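Local coordinates for hypothetical protein (Geobacillus stearothermophilus, PDB 1U84) that is of unknown function but belongs to the DUF1871 family and folds as a small, all-helical single-chain domain, at residues Val37-Ala40 and Val41-Glu45. Numbering follows the deposited sequence.
Sequences VLQA and VYETE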
# COMPACT_ATOMS: atom_id res chain seq x y z
N VAL A 37 1.39 1.45 5.20
CA VAL A 37 1.65 0.45 4.15
C VAL A 37 3.15 0.51 3.82
O VAL A 37 3.77 -0.54 3.65
CB VAL A 37 0.78 0.71 2.91
CG1 VAL A 37 1.22 -0.21 1.76
CG2 VAL A 37 -0.67 0.46 3.25
N LEU A 38 3.71 1.71 3.80
CA LEU A 38 5.16 1.85 3.53
C LEU A 38 5.95 1.05 4.56
O LEU A 38 6.89 0.33 4.20
CB LEU A 38 5.61 3.32 3.52
CG LEU A 38 7.11 3.46 3.21
CD1 LEU A 38 7.41 3.00 1.78
CD2 LEU A 38 7.46 4.92 3.40
N GLN A 39 5.61 1.18 5.85
CA GLN A 39 6.29 0.38 6.86
C GLN A 39 6.22 -1.13 6.54
O GLN A 39 7.24 -1.83 6.57
CB GLN A 39 5.62 0.67 8.20
CG GLN A 39 6.19 -0.08 9.34
CD GLN A 39 7.59 0.37 9.64
OE1 GLN A 39 7.96 1.54 9.43
NE2 GLN A 39 8.38 -0.55 10.14
N ALA A 40 5.03 -1.59 6.18
CA ALA A 40 4.79 -3.03 5.91
C ALA A 40 5.64 -3.47 4.70
O ALA A 40 6.04 -4.62 4.61
CB ALA A 40 3.33 -3.27 5.61
N VAL A 41 5.76 -2.59 3.70
CA VAL A 41 6.60 -2.86 2.50
C VAL A 41 8.02 -3.29 2.90
O VAL A 41 8.63 -4.15 2.25
CB VAL A 41 6.64 -1.66 1.48
CG1 VAL A 41 7.75 -1.86 0.37
CG2 VAL A 41 5.25 -1.49 0.83
N TYR A 42 8.56 -2.66 3.94
CA TYR A 42 9.91 -2.99 4.37
C TYR A 42 9.97 -4.21 5.28
O TYR A 42 11.07 -4.63 5.71
CB TYR A 42 10.57 -1.78 5.03
CG TYR A 42 11.03 -0.79 3.99
CD1 TYR A 42 12.17 -1.02 3.23
CD2 TYR A 42 10.28 0.35 3.74
CE1 TYR A 42 12.58 -0.13 2.27
CE2 TYR A 42 10.68 1.27 2.79
CZ TYR A 42 11.84 1.03 2.06
OH TYR A 42 12.22 1.94 1.09
N GLU A 43 8.82 -4.82 5.54
CA GLU A 43 8.79 -5.96 6.47
C GLU A 43 8.65 -7.30 5.80
O GLU A 43 8.69 -8.35 6.48
CB GLU A 43 7.69 -5.74 7.52
CG GLU A 43 8.04 -4.60 8.46
CD GLU A 43 6.87 -4.18 9.36
OE1 GLU A 43 5.75 -4.69 9.15
OE2 GLU A 43 7.10 -3.32 10.25
N THR A 44 8.48 -7.28 4.48
CA THR A 44 8.28 -8.50 3.70
C THR A 44 8.78 -8.38 2.26
O THR A 44 9.03 -7.26 1.78
CB THR A 44 6.80 -8.88 3.71
OG1 THR A 44 6.63 -10.23 3.23
CG2 THR A 44 5.94 -7.88 2.88
N GLU A 45 8.93 -9.51 1.59
CA GLU A 45 9.11 -9.53 0.13
C GLU A 45 7.95 -10.27 -0.56
O GLU A 45 7.98 -10.49 -1.77
CB GLU A 45 10.42 -10.23 -0.26
CG GLU A 45 11.70 -9.78 0.47
CD GLU A 45 12.07 -8.32 0.29
OE1 GLU A 45 11.69 -7.70 -0.71
OE2 GLU A 45 12.79 -7.80 1.19
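The backbone N-H of Y42 is shared by two carbonyls, L38 O and Q39 O. Both bonds are weak. Y42 N lies 3.4 Å from L38 O. The same Y42 N is 3.1 Å from Q39 O. One residue earlier, V41 N still makes a sound helical bond of 2.9 Å to V37 O. One residue later, E43 N bonds to A40 O at 2.9 Å. The spacing thus falls from i+4 to i+3. This is how helix 31-41 tightens and ends before the loop to helix 47-62.

Side chains follow the same turn. The Q39 chain bends at chi2 (67°), which carries its amide along the helix to E43. Q39 NE2 donates to E43 OE2 at 3.1 Å, with a nearly straight N-H angle of 168°. The acceptor lies in the amide plane, but the donor sits above the carboxylate plane. The two flat groups are turned 70° apart. Q39 OE1 bonds to a glycerol, probably from the crystallisation liquor.

L38 and Y42 lie side by side and point the same way. L38 CD1 touches the Y42 ring at CE2, 3.8 Å away. The hydroxyl of Y42 bonds to N10, and L38 packs on L13 and L14, so this pair faces helix 8-20. V37 and V41 lie on the buried side, and both touch L78 of helix 68-85. A40 packs on L50 of helix 47-62. T44 OG1 bonds to D46 N, just ahead of helix 47-62.

The helix end therefore combines a buried apolar side with an exposed polar one. There, a neutral amide donor pairs with a carboxylate, a hydrogen bond and not a salt bridge, which holds the E43 carboxylate beside Q39.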